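PDB 4QPV: uncharacterized protein from Staphylococcus aureus subsp. aureus Mu50, which is of unknown function but belongs to the DUF1672 family and has a fold built on repeats of a kinked helix followed by three beta strands. Local coordinates for residues D86-V91 with P193-D198; G128-A133 with N208-L213; K164-G169 with K272-S277; S227-F232 with I238-D243. All coordinates share one frame; numbering follows the deposited sequence.

Contact 1. Residues D86-V91 with P193-D198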
loop_
_atom_site.group_PDB
_atom_site.type_symbol
_atom_site.label_atom_id
_atom_site.label_comp_id
_atom_site.label_asym_id
_atom_site.label_seq_id
_atom_site.Cartn_x
_atom_site.Cartn_y
_atom_site.Cartn_z
ATOM N N ASP A 86 9.027 -6.465 4.637
ATOM C CA ASP A 86 8.764 -6.701 6.060
ATOM C C ASP A 86 10.151 -6.872 6.661
ATOM O O ASP A 86 10.613 -7.986 6.895
ATOM C CB ASP A 86 7.790 -7.868 6.328
ATOM C CG ASP A 86 7.356 -7.991 7.794
ATOM O OD1 ASP A 86 7.996 -7.357 8.663
ATOM O OD2 ASP A 86 6.349 -8.690 8.061
ATOM N N ASP A 87 10.837 -5.739 6.828
ATOM C CA ASP A 87 12.240 -5.695 7.227
ATOM C C ASP A 87 12.414 -4.716 8.370
ATOM O O ASP A 87 12.134 -3.528 8.194
ATOM C CB ASP A 87 13.071 -5.271 5.997
ATOM C CG ASP A 87 14.578 -5.335 6.178
ATOM O OD1 ASP A 87 15.036 -5.888 7.214
ATOM O OD2 ASP A 87 15.305 -4.854 5.277
ATOM N N HIS A 88 12.845 -5.208 9.553
ATOM C CA HIS A 88 13.020 -4.389 10.775
ATOM C C HIS A 88 11.684 -3.648 11.090
ATOM O O HIS A 88 11.675 -2.464 11.424
ATOM C CB HIS A 88 14.207 -3.409 10.633
ATOM C CG HIS A 88 15.560 -4.062 10.607
ATOM N ND1 HIS A 88 16.025 -4.725 9.482
ATOM C CD2 HIS A 88 16.523 -4.090 11.558
ATOM C CE1 HIS A 88 17.240 -5.154 9.793
ATOM N NE2 HIS A 88 17.586 -4.786 11.028
ATOM N N ASP A 89 10.558 -4.369 10.927
ATOM C CA ASP A 89 9.168 -3.925 11.114
ATOM C C ASP A 89 8.750 -2.808 10.148
ATOM O O ASP A 89 7.696 -2.206 10.356
ATOM C CB ASP A 89 8.874 -3.519 12.565
ATOM C CG ASP A 89 8.668 -4.709 13.482
ATOM O OD1 ASP A 89 8.264 -5.785 12.982
ATOM O OD2 ASP A 89 8.889 -4.560 14.706
ATOM N N ILE A 90 9.558 -2.541 9.085
ATOM C CA ILE A 90 9.155 -1.611 8.019
ATOM C C ILE A 90 8.361 -2.479 7.027
ATOM O O ILE A 90 8.930 -3.396 6.415
ATOM C CB ILE A 90 10.367 -0.865 7.382
ATOM C CG1 ILE A 90 11.049 0.060 8.457
ATOM C CG2 ILE A 90 9.951 -0.088 6.104
ATOM C CD1 ILE A 90 12.436 0.365 8.176
ATOM N N VAL A 91 7.051 -2.227 6.917
ATOM C CA VAL A 91 6.159 -3.052 6.102
ATOM C C VAL A 91 5.448 -2.227 5.036
ATOM O O VAL A 91 4.770 -1.250 5.348
ATOM C CB VAL A 91 5.125 -3.821 6.981
ATOM C CG1 VAL A 91 4.213 -4.722 6.124
ATOM C CG2 VAL A 91 5.820 -4.622 8.098
ATOM N N PRO A 193 19.155 5.911 7.793
ATOM C CA PRO A 193 19.901 5.609 9.032
ATOM C C PRO A 193 19.033 5.118 10.200
ATOM O O PRO A 193 19.586 4.601 11.166
ATOM C CB PRO A 193 20.565 6.948 9.392
ATOM C CG PRO A 193 20.605 7.717 8.126
ATOM C CD PRO A 193 19.353 7.324 7.401
ATOM N N LEU A 194 17.696 5.262 10.120
ATOM C CA LEU A 194 16.808 4.852 11.207
ATOM C C LEU A 194 16.456 3.361 11.194
ATOM O O LEU A 194 16.015 2.853 12.229
ATOM C CB LEU A 194 15.492 5.664 11.186
ATOM C CG LEU A 194 15.580 7.183 11.284
ATOM C CD1 LEU A 194 14.191 7.806 11.233
ATOM C CD2 LEU A 194 16.333 7.628 12.539
ATOM N N ILE A 195 16.612 2.672 10.047
ATOM C CA ILE A 195 16.197 1.262 9.881
ATOM C C ILE A 195 16.727 0.328 11.005
ATOM O O ILE A 195 15.943 -0.390 11.622
ATOM C CB ILE A 195 16.583 0.695 8.480
ATOM C CG1 ILE A 195 15.936 1.520 7.323
ATOM C CG2 ILE A 195 16.222 -0.798 8.371
ATOM C CD1 ILE A 195 16.545 1.236 5.855
ATOM N N LYS A 196 18.041 0.341 11.253
ATOM C CA LYS A 196 18.687 -0.564 12.204
ATOM C C LYS A 196 18.549 -0.145 13.674
ATOM O O LYS A 196 18.985 -0.897 14.544
ATOM C CB LYS A 196 20.173 -0.738 11.844
ATOM C CG LYS A 196 20.398 -1.619 10.608
ATOM C CD LYS A 196 21.874 -1.665 10.224
ATOM C CE LYS A 196 22.129 -2.436 8.952
ATOM N NZ LYS A 196 23.565 -2.394 8.564
ATOM N N GLU A 197 17.920 1.009 13.962
ATOM C CA GLU A 197 17.742 1.492 15.333
ATOM C C GLU A 197 16.723 0.662 16.084
ATOM O O GLU A 197 15.892 0.005 15.457
ATOM C CB GLU A 197 17.286 2.967 15.343
ATOM C CG GLU A 197 18.349 3.953 14.883
ATOM C CD GLU A 197 19.609 3.969 15.722
ATOM O OE1 GLU A 197 19.498 4.010 16.969
ATOM O OE2 GLU A 197 20.709 3.903 15.130
ATOM N N ASP A 198 16.752 0.725 17.429
ATOM C CA ASP A 198 15.747 0.058 18.259
ATOM C C ASP A 198 14.445 0.850 18.115
ATOM O O ASP A 198 14.487 1.977 17.621
ATOM C CB ASP A 198 16.201 -0.078 19.729
ATOM C CG ASP A 198 16.589 1.215 20.421
ATOM O OD1 ASP A 198 15.705 2.068 20.627
ATOM O OD2 ASP A 198 17.763 1.345 20.815
#

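Contact 2. Residues G128-A133 with N208-L213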
loop_
_atom_site.group_PDB
_atom_site.type_symbol
_atom_site.label_atom_id
_atom_site.label_comp_id
_atom_site.label_asym_id
_atom_site.label_seq_id
_atom_site.Cartn_x
_atom_site.Cartn_y
_atom_site.Cartn_z
ATOM N N GLY A 128 5.806 2.566 5.059
ATOM C CA GLY A 128 6.289 1.424 5.832
ATOM C C GLY A 128 6.972 1.877 7.122
ATOM O O GLY A 128 6.885 1.208 8.151
ATOM N N PHE A 129 7.639 3.046 7.077
ATOM C CA PHE A 129 8.283 3.644 8.254
ATOM C C PHE A 129 7.213 4.179 9.209
ATOM O O PHE A 129 7.335 4.026 10.428
ATOM C CB PHE A 129 9.233 4.779 7.829
ATOM C CG PHE A 129 10.579 4.370 7.277
ATOM C CD1 PHE A 129 10.678 3.667 6.078
ATOM C CD2 PHE A 129 11.752 4.752 7.920
ATOM C CE1 PHE A 129 11.933 3.319 5.552
ATOM C CE2 PHE A 129 13.005 4.400 7.401
ATOM C CZ PHE A 129 13.086 3.703 6.211
ATOM N N GLU A 130 6.139 4.762 8.634
ATOM C CA GLU A 130 4.996 5.269 9.390
ATOM C C GLU A 130 4.279 4.117 10.075
ATOM O O GLU A 130 3.887 4.253 11.235
ATOM C CB GLU A 130 4.028 6.075 8.508
ATOM C CG GLU A 130 4.568 7.432 8.066
ATOM C CD GLU A 130 4.878 8.480 9.128
ATOM O OE1 GLU A 130 4.620 8.238 10.329
ATOM O OE2 GLU A 130 5.344 9.576 8.740
ATOM N N TYR A 131 4.188 2.953 9.387
ATOM C CA TYR A 131 3.601 1.760 9.990
ATOM C C TYR A 131 4.391 1.365 11.228
ATOM O O TYR A 131 3.797 1.209 12.292
ATOM C CB TYR A 131 3.539 0.595 9.000
ATOM C CG TYR A 131 3.165 -0.706 9.683
ATOM C CD1 TYR A 131 1.872 -0.916 10.168
ATOM C CD2 TYR A 131 4.125 -1.688 9.930
ATOM C CE1 TYR A 131 1.529 -2.101 10.826
ATOM C CE2 TYR A 131 3.791 -2.876 10.582
ATOM C CZ TYR A 131 2.491 -3.079 11.020
ATOM O OH TYR A 131 2.168 -4.254 11.647
ATOM N N ARG A 132 5.716 1.207 11.092
ATOM C CA ARG A 132 6.567 0.845 12.227
ATOM C C ARG A 132 6.424 1.848 13.378
ATOM O O ARG A 132 6.240 1.427 14.521
ATOM C CB ARG A 132 8.032 0.736 11.795
ATOM C CG ARG A 132 8.940 0.358 12.954
ATOM C CD ARG A 132 10.373 0.252 12.512
ATOM N NE ARG A 132 11.220 -0.053 13.660
ATOM C CZ ARG A 132 12.547 -0.116 13.621
ATOM N NH1 ARG A 132 13.196 0.094 12.481
ATOM N NH2 ARG A 132 13.236 -0.378 14.722
ATOM N N ALA A 133 6.444 3.163 13.079
ATOM C CA ALA A 133 6.341 4.210 14.116
ATOM C C ALA A 133 5.005 4.160 14.900
ATOM O O ALA A 133 4.956 4.648 16.027
ATOM C CB ALA A 133 6.523 5.586 13.499
ATOM N N ASN A 208 12.007 13.604 14.988
ATOM C CA ASN A 208 13.051 14.557 14.610
ATOM C C ASN A 208 13.050 14.807 13.094
ATOM O O ASN A 208 13.193 15.954 12.686
ATOM C CB ASN A 208 14.444 14.072 15.081
ATOM C CG ASN A 208 15.577 15.008 14.711
ATOM O OD1 ASN A 208 15.637 16.165 15.152
ATOM N ND2 ASN A 208 16.498 14.528 13.883
ATOM N N SER A 209 12.840 13.752 12.266
ATOM C CA SER A 209 12.803 13.897 10.802
ATOM C C SER A 209 11.707 14.891 10.370
ATOM O O SER A 209 11.961 15.761 9.531
ATOM C CB SER A 209 12.586 12.545 10.123
ATOM O OG SER A 209 11.272 12.051 10.339
ATOM N N LYS A 210 10.524 14.790 10.987
ATOM C CA LYS A 210 9.382 15.656 10.700
ATOM C C LYS A 210 9.664 17.105 11.056
ATOM O O LYS A 210 9.217 17.999 10.336
ATOM C CB LYS A 210 8.128 15.174 11.442
ATOM C CG LYS A 210 7.485 13.982 10.744
ATOM C CD LYS A 210 6.203 13.516 11.417
ATOM C CE LYS A 210 5.593 12.338 10.686
ATOM N NZ LYS A 210 6.507 11.164 10.661
ATOM N N LYS A 211 10.393 17.336 12.165
ATOM C CA LYS A 211 10.759 18.674 12.615
ATOM C C LYS A 211 11.748 19.284 11.618
ATOM O O LYS A 211 11.530 20.401 11.165
ATOM C CB LYS A 211 11.341 18.632 14.038
ATOM C CG LYS A 211 11.218 19.952 14.784
ATOM C CD LYS A 211 11.640 19.823 16.242
ATOM C CE LYS A 211 11.486 21.125 16.992
ATOM N NZ LYS A 211 11.874 20.987 18.422
ATOM N N GLN A 212 12.778 18.518 11.220
ATOM C CA GLN A 212 13.823 18.967 10.290
ATOM C C GLN A 212 13.276 19.237 8.867
ATOM O O GLN A 212 13.691 20.211 8.229
ATOM C CB GLN A 212 14.979 17.947 10.233
ATOM C CG GLN A 212 15.735 17.728 11.562
ATOM C CD GLN A 212 16.028 18.985 12.363
ATOM O OE1 GLN A 212 16.692 19.919 11.893
ATOM N NE2 GLN A 212 15.540 19.025 13.603
ATOM N N LEU A 213 12.323 18.414 8.410
ATOM C CA LEU A 213 11.695 18.510 7.085
ATOM C C LEU A 213 10.429 19.376 7.100
ATOM O O LEU A 213 9.781 19.535 6.058
ATOM C CB LEU A 213 11.373 17.109 6.524
ATOM C CG LEU A 213 12.583 16.305 6.038
ATOM C CD1 LEU A 213 12.281 14.818 6.024
ATOM C CD2 LEU A 213 13.061 16.780 4.668
HETATM O O HOH W 1 4.242 9.637 12.516
#

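Contact 3. Residues K164-G169 with K272-S277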
loop_
_atom_site.group_PDB
_atom_site.type_symbol
_atom_site.label_atom_id
_atom_site.label_comp_id
_atom_site.label_asym_id
_atom_site.label_seq_id
_atom_site.Cartn_x
_atom_site.Cartn_y
_atom_site.Cartn_z
ATOM N N LYS A 164 -0.420 -9.183 -4.756
ATOM C CA LYS A 164 -0.129 -9.194 -6.191
ATOM C C LYS A 164 -0.526 -7.962 -6.986
ATOM O O LYS A 164 -0.021 -7.807 -8.111
ATOM C CB LYS A 164 -0.821 -10.415 -6.801
ATOM C CG LYS A 164 -0.219 -11.715 -6.281
ATOM C CD LYS A 164 -0.847 -12.951 -6.859
ATOM C CE LYS A 164 -0.252 -14.172 -6.183
ATOM N NZ LYS A 164 -0.231 -15.354 -7.086
ATOM N N THR A 165 -1.466 -7.124 -6.478
ATOM C CA THR A 165 -1.988 -6.059 -7.343
ATOM C C THR A 165 -1.863 -4.638 -6.803
ATOM O O THR A 165 -2.223 -3.699 -7.522
ATOM C CB THR A 165 -3.475 -6.337 -7.682
ATOM O OG1 THR A 165 -4.334 -6.035 -6.569
ATOM C CG2 THR A 165 -3.729 -7.767 -8.180
ATOM N N GLN A 166 -1.425 -4.467 -5.552
ATOM C CA GLN A 166 -1.379 -3.134 -4.933
ATOM C C GLN A 166 0.057 -2.725 -4.650
ATOM O O GLN A 166 0.915 -3.591 -4.432
ATOM C CB GLN A 166 -2.241 -3.110 -3.649
ATOM C CG GLN A 166 -3.712 -3.587 -3.885
ATOM C CD GLN A 166 -4.512 -2.658 -4.788
ATOM O OE1 GLN A 166 -4.586 -1.440 -4.581
ATOM N NE2 GLN A 166 -5.140 -3.218 -5.814
ATOM N N ASN A 167 0.317 -1.402 -4.678
ATOM C CA ASN A 167 1.681 -0.870 -4.601
ATOM C C ASN A 167 1.732 0.543 -4.011
ATOM O O ASN A 167 2.580 1.346 -4.418
ATOM C CB ASN A 167 2.240 -0.838 -6.068
ATOM C CG ASN A 167 1.450 0.047 -7.024
ATOM O OD1 ASN A 167 0.452 0.692 -6.663
ATOM N ND2 ASN A 167 1.880 0.112 -8.269
ATOM N N SER A 168 0.824 0.868 -3.077
ATOM C CA SER A 168 0.760 2.244 -2.561
ATOM C C SER A 168 1.571 2.478 -1.286
ATOM O O SER A 168 1.712 3.624 -0.842
ATOM C CB SER A 168 -0.689 2.620 -2.278
ATOM O OG SER A 168 -1.254 1.720 -1.335
ATOM N N GLY A 169 2.038 1.408 -0.681
ATOM C CA GLY A 169 2.765 1.464 0.582
ATOM C C GLY A 169 2.209 0.433 1.536
ATOM O O GLY A 169 1.769 -0.643 1.097
ATOM N N LYS A 272 -9.037 -6.635 -14.000
ATOM C CA LYS A 272 -7.865 -6.185 -14.753
ATOM C C LYS A 272 -7.202 -4.997 -14.058
ATOM O O LYS A 272 -5.972 -4.903 -14.049
ATOM C CB LYS A 272 -8.279 -5.813 -16.194
ATOM C CG LYS A 272 -7.119 -5.577 -17.153
ATOM C CD LYS A 272 -7.618 -5.071 -18.509
ATOM C CE LYS A 272 -6.536 -5.118 -19.560
ATOM N NZ LYS A 272 -7.004 -4.581 -20.871
ATOM N N ARG A 273 -8.015 -4.096 -13.492
ATOM C CA ARG A 273 -7.577 -2.867 -12.833
ATOM C C ARG A 273 -8.261 -2.730 -11.473
ATOM O O ARG A 273 -9.191 -1.937 -11.351
ATOM C CB ARG A 273 -7.927 -1.648 -13.726
ATOM C CG ARG A 273 -7.382 -1.714 -15.148
ATOM C CD ARG A 273 -5.888 -1.410 -15.190
ATOM N NE ARG A 273 -5.299 -2.061 -16.354
ATOM C CZ ARG A 273 -5.384 -1.596 -17.594
ATOM N NH1 ARG A 273 -5.961 -0.420 -17.835
ATOM N NH2 ARG A 273 -4.847 -2.273 -18.598
ATOM N N PRO A 274 -7.776 -3.465 -10.433
ATOM C CA PRO A 274 -8.451 -3.454 -9.115
ATOM C C PRO A 274 -8.159 -2.209 -8.288
ATOM O O PRO A 274 -7.637 -2.295 -7.172
ATOM C CB PRO A 274 -7.898 -4.721 -8.447
ATOM C CG PRO A 274 -6.517 -4.845 -8.996
ATOM C CD PRO A 274 -6.653 -4.431 -10.452
ATOM N N ASN A 275 -8.539 -1.054 -8.826
ATOM C CA ASN A 275 -8.288 0.254 -8.227
ATOM C C ASN A 275 -9.493 0.712 -7.384
ATOM O O ASN A 275 -10.497 1.193 -7.920
ATOM C CB ASN A 275 -7.965 1.278 -9.347
ATOM C CG ASN A 275 -7.517 2.627 -8.847
ATOM O OD1 ASN A 275 -7.651 2.959 -7.667
ATOM N ND2 ASN A 275 -6.949 3.428 -9.739
ATOM N N TYR A 276 -9.360 0.611 -6.056
ATOM C CA TYR A 276 -10.436 1.012 -5.139
ATOM C C TYR A 276 -10.798 2.499 -5.280
ATOM O O TYR A 276 -11.964 2.852 -5.125
ATOM C CB TYR A 276 -10.031 0.707 -3.686
ATOM C CG TYR A 276 -11.197 0.749 -2.723
ATOM C CD1 TYR A 276 -11.966 -0.386 -2.482
ATOM C CD2 TYR A 276 -11.510 1.914 -2.025
ATOM C CE1 TYR A 276 -13.053 -0.351 -1.600
ATOM C CE2 TYR A 276 -12.582 1.957 -1.132
ATOM C CZ TYR A 276 -13.354 0.825 -0.934
ATOM O OH TYR A 276 -14.409 0.871 -0.066
ATOM N N SER A 277 -9.805 3.376 -5.559
ATOM C CA SER A 277 -10.051 4.826 -5.648
ATOM C C SER A 277 -11.017 5.207 -6.778
ATOM O O SER A 277 -11.571 6.313 -6.727
ATOM C CB SER A 277 -8.742 5.588 -5.805
ATOM O OG SER A 277 -8.237 5.472 -7.124
HETATM O O HOH W 2 -6.542 0.331 -4.894
#

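Contact 4. Residues S227-F232 with I238-D243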
loop_
_atom_site.group_PDB
_atom_site.type_symbol
_atom_site.label_atom_id
_atom_site.label_comp_id
_atom_site.label_asym_id
_atom_site.label_seq_id
_atom_site.Cartn_x
_atom_site.Cartn_y
_atom_site.Cartn_z
ATOM N N SER A 227 -18.961 -3.874 0.784
ATOM C CA SER A 227 -20.215 -4.315 1.378
ATOM C C SER A 227 -20.550 -5.763 0.963
ATOM O O SER A 227 -20.257 -6.159 -0.165
ATOM C CB SER A 227 -21.351 -3.397 0.946
ATOM O OG SER A 227 -22.580 -3.837 1.494
ATOM N N THR A 228 -21.182 -6.529 1.853
ATOM C CA THR A 228 -21.645 -7.882 1.515
ATOM C C THR A 228 -23.125 -7.828 1.097
ATOM O O THR A 228 -23.703 -8.868 0.776
ATOM C CB THR A 228 -21.424 -8.887 2.668
ATOM O OG1 THR A 228 -22.153 -8.453 3.807
ATOM C CG2 THR A 228 -19.946 -9.084 3.018
ATOM N N LYS A 229 -23.741 -6.630 1.098
ATOM C CA LYS A 229 -25.141 -6.440 0.664
ATOM C C LYS A 229 -25.274 -6.661 -0.831
ATOM O O LYS A 229 -24.488 -6.106 -1.593
ATOM C CB LYS A 229 -25.659 -5.019 0.967
ATOM C CG LYS A 229 -25.668 -4.622 2.434
ATOM C CD LYS A 229 -26.125 -3.178 2.558
ATOM C CE LYS A 229 -26.243 -2.732 3.992
ATOM N NZ LYS A 229 -26.813 -1.360 4.079
ATOM N N ASP A 230 -26.314 -7.389 -1.260
ATOM C CA ASP A 230 -26.565 -7.572 -2.695
ATOM C C ASP A 230 -27.049 -6.248 -3.307
ATOM O O ASP A 230 -26.808 -5.989 -4.479
ATOM C CB ASP A 230 -27.612 -8.682 -2.933
ATOM C CG ASP A 230 -27.341 -10.009 -2.240
ATOM O OD1 ASP A 230 -26.182 -10.493 -2.305
ATOM O OD2 ASP A 230 -28.291 -10.577 -1.653
ATOM N N ASN A 231 -27.666 -5.389 -2.480
ATOM C CA ASN A 231 -28.283 -4.132 -2.902
ATOM C C ASN A 231 -27.617 -2.888 -2.279
ATOM O O ASN A 231 -28.319 -1.927 -1.957
ATOM C CB ASN A 231 -29.772 -4.181 -2.501
ATOM C CG ASN A 231 -30.011 -4.294 -0.997
ATOM O OD1 ASN A 231 -29.113 -4.619 -0.200
ATOM N ND2 ASN A 231 -31.221 -3.998 -0.567
ATOM N N PHE A 232 -26.287 -2.889 -2.117
ATOM C CA PHE A 232 -25.586 -1.742 -1.555
ATOM C C PHE A 232 -25.886 -0.450 -2.308
ATOM O O PHE A 232 -25.825 -0.423 -3.531
ATOM C CB PHE A 232 -24.050 -1.971 -1.570
ATOM C CG PHE A 232 -23.217 -0.747 -1.248
ATOM C CD1 PHE A 232 -22.875 -0.442 0.068
ATOM C CD2 PHE A 232 -22.789 0.113 -2.258
ATOM C CE1 PHE A 232 -22.094 0.673 0.363
ATOM C CE2 PHE A 232 -22.020 1.242 -1.959
ATOM C CZ PHE A 232 -21.689 1.522 -0.650
ATOM N N ILE A 238 -25.012 4.618 4.526
ATOM C CA ILE A 238 -24.428 5.785 5.208
ATOM C C ILE A 238 -24.643 5.727 6.743
ATOM O O ILE A 238 -23.686 5.954 7.486
ATOM C CB ILE A 238 -24.876 7.157 4.631
ATOM C CG1 ILE A 238 -24.179 8.366 5.333
ATOM C CG2 ILE A 238 -26.405 7.330 4.619
ATOM C CD1 ILE A 238 -22.696 8.407 5.250
ATOM N N ASP A 239 -25.866 5.423 7.206
ATOM C CA ASP A 239 -26.133 5.377 8.652
ATOM C C ASP A 239 -25.273 4.338 9.350
ATOM O O ASP A 239 -24.695 4.639 10.392
ATOM C CB ASP A 239 -27.603 5.125 8.953
ATOM C CG ASP A 239 -28.396 6.373 8.701
ATOM O OD1 ASP A 239 -28.505 7.207 9.638
ATOM O OD2 ASP A 239 -28.900 6.534 7.570
ATOM N N GLU A 240 -25.118 3.154 8.745
ATOM C CA GLU A 240 -24.286 2.100 9.340
ATOM C C GLU A 240 -22.825 2.540 9.458
ATOM O O GLU A 240 -22.199 2.258 10.478
ATOM C CB GLU A 240 -24.402 0.810 8.524
ATOM C CG GLU A 240 -25.717 0.101 8.793
ATOM C CD GLU A 240 -26.081 -0.827 7.657
ATOM O OE1 GLU A 240 -26.658 -0.349 6.653
ATOM O OE2 GLU A 240 -25.698 -2.015 7.731
HETATM N N MSE A 241 -22.319 3.308 8.464
HETATM C CA MSE A 241 -20.939 3.813 8.463
HETATM C C MSE A 241 -20.765 4.922 9.511
HETATM O O MSE A 241 -19.746 4.948 10.220
HETATM C CB MSE A 241 -20.503 4.269 7.066
HETATM C CG MSE A 241 -20.308 3.072 6.099
HETATM SE SE MSE A 241 -18.961 1.765 6.765
HETATM C CE MSE A 241 -20.121 0.391 7.417
ATOM N N ILE A 242 -21.780 5.774 9.670
ATOM C CA ILE A 242 -21.755 6.805 10.710
ATOM C C ILE A 242 -21.671 6.104 12.062
ATOM O O ILE A 242 -20.878 6.500 12.905
ATOM C CB ILE A 242 -22.999 7.739 10.621
ATOM C CG1 ILE A 242 -22.867 8.707 9.411
ATOM C CG2 ILE A 242 -23.230 8.516 11.949
ATOM C CD1 ILE A 242 -24.235 9.413 9.032
ATOM N N ASP A 243 -22.456 5.036 12.238
ATOM C CA ASP A 243 -22.480 4.305 13.503
ATOM C C ASP A 243 -21.149 3.602 13.761
ATOM O O ASP A 243 -20.629 3.694 14.868
ATOM C CB ASP A 243 -23.648 3.316 13.550
ATOM C CG ASP A 243 -23.785 2.672 14.912
ATOM O OD1 ASP A 243 -24.018 3.414 15.899
ATOM O OD2 ASP A 243 -23.677 1.426 14.990
#

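Contact 1. Residues D86-V91 with P193-D198
H88, which packs on I195 and K196, has its imidazole tethered to its own chain neighbour: ND1 donates to D87 OD1 at 2.7 Å. The hydrogen bond leaves in the plane of the ring but reaches the carboxylate from above its plane, and the other oxygen, OD2, accepts from the backbone N of K66. With CG anti to the carbonyl carbon (chi1 -69°), the ring lies beside the I195–K196 backbone, which it meets obliquely. H88 CB comes within 3.6 Å of I195 O, and H88 CD2 within 4.2 Å of K196 CA. I195 O is also a hydrogen-bond acceptor, for R132 NH1 of helix 116-133. Next to the ring the contact is apolar. I90 reaches over with CD1, 3.8 Å from I195 CG1, the two side chains crossing at about a right angle, and F129 and L65 lie against both of them. I195 offers CG1 and CG2 to that methyl and CG2 also to H88 CB (4.0 Å), so a beta-branched side chain suits its place. No hydrogen bond links the two segments, and the fit rests on shape. The backbone bonds D87 N to I90 O (3.0 Å) and I90 N to D87 O (2.9 Å) close a type I' turn, with H88 and D89 at positive phi. This is the classic two-residue beta hairpin, here joining strands 78-87 and 90-98 and docked on the loop between helices 184-190 and 199-212.

Contact 2. Residues G128-A133 with N208-L213
K210 NZ donates to E130 OE2 at 2.8 Å, a salt bridge that ties helix 116-133 to helix 199-212. The ammonium meets the oxygen on its syn side, only 16° out of the carboxylate plane. Water 1 adds a second link: it donates to E130 OE1 at 2.6 Å and accepts a weak bond from K210 NZ at 3.3 Å. Both oxygens of the carboxylate are therefore engaged, which suits a glutamate that is buried, and the nearby ammonium probably favours its ionised form. This is a helix–helix interface bridged by long side chains, for the nearest CA atoms, those of E130 and K210, are 11.4 Å apart. The two chains approach from opposite directions. E130 bends at chi2 (-63°) to bring its carboxylate round, whereas K210 stays extended until its last torsion, chi4 (61°), turns NZ onto the acid. Lysine has the reach this gap demands and keeps most of its length as hydrocarbon. M206 of helix 199-212 packs beside the ion pair, touched by F129, E130 and A133, and A133 also rests on F202. R132 adds a second charged tie between the helices, its NE forming a salt bridge with D199 OD1 and its guanidinium a cation-pi contact with F202. The lysine carbon next to the ammonium follows it in, K210 CE lying 3.4 Å from E130 OE2.

Contact 3. Residues K164-G169 with K272-S277
The CA atoms of T165 and P274 lie 7.2 Å apart, where the end of helix 159-165 meets the loop between strands 268-270 and 282-285. Q166 has left helical backbone angles, while P274 sits at the centre of an inverse gamma turn closed by N275 N to R273 O (2.8 Å). That tight turn suits proline and presents both its ring and its carbonyl to the helix end. Q166 NE2 donates to P274 O at 3.0 Å, tilted from the carbonyl plane, and to T165 OG1, also 3.0 Å away and close to the amide plane. T165 OG1 is bonded to A161 O, one turn back in the helix, as well. This is a helix C-terminus fixed to a loop through one side-chain amide: a bend at chi2 (-66°) brings the amide alongside P274, the two side chains running past each other in opposite directions, and OE1 accepts from water 2 at 2.7 Å. The same water accepts from Y276 N, at the start of a 3-10 segment, so both ends of the buried amide are engaged and its rotation is fixed. Beside these bonds P274 CG packs on T165, 3.5 Å from OG1 and 3.6 Å from CB. Y157 OH is a second partner of P274 O, and Y27 touches the proline ring.

Contact 4. Residues S227-F232 with I238-D243
Charge joins K229 to E240: K229 NZ donates to E240 OE1 at 2.8 Å, using the syn lone pair of that oxygen. The two side chains come from opposite directions, both extended beyond CG, and their lengths together span the space between loop and helix. Because both are stretched out, contact is confined to the ends of the chains, where K229 CE lies 3.6 Å from E240 OE1 and 3.8 Å from E240 OE2. The ammonium has a further acceptor in T237 OG1, so the lysine is held from two places on helix 234-249. Long side chains suit this surface position, where both residues are partly exposed and can pair without the cost of burying charge.

Local hydrogen bonds shape the loop that offers the lysine. S227 OG accepts from K229 N at 3.1 Å, an ST turn, and a type I turn follows from K229 to F232. On the other side the helical bond I242 N to I238 O measures 2.9 Å, although the helix is kinked where the N atoms of D239 and E240 lack bonds to the turn before.

The salt bridge lies in the first connection of a beta-alpha-beta unit: strand 220-227 leads through helix 234-249 to the parallel strand 259-265.

Apolar contacts lie on the sheet side. F232 packs on I264 and I282, while M241, present as selenomethionine, touches L262, I264 and V284. I238 lies against I282 and V284.

In the fold
Contacts 1 and 2 form one neighbourhood, their centres about 12 Å apart. R132, on the helix of contact 2, joins them directly: its NH2 lies 2.8 Å from E197 O and its NH1 2.9 Å from I195 O, probable hydrogen bonds to the loop of contact 1. Contact 3 is nearer the middle of the chain, its centre about 25 Å from those of both contacts 1 and 2, with nearest atoms about 5 Å away in each case. Contact 4 lies across the chain's centre from contact 1, about 38 Å between centres, and about 23 Å from contact 3, between whose two segments it falls in sequence. With the function unknown, the four contacts can be related only through the fold.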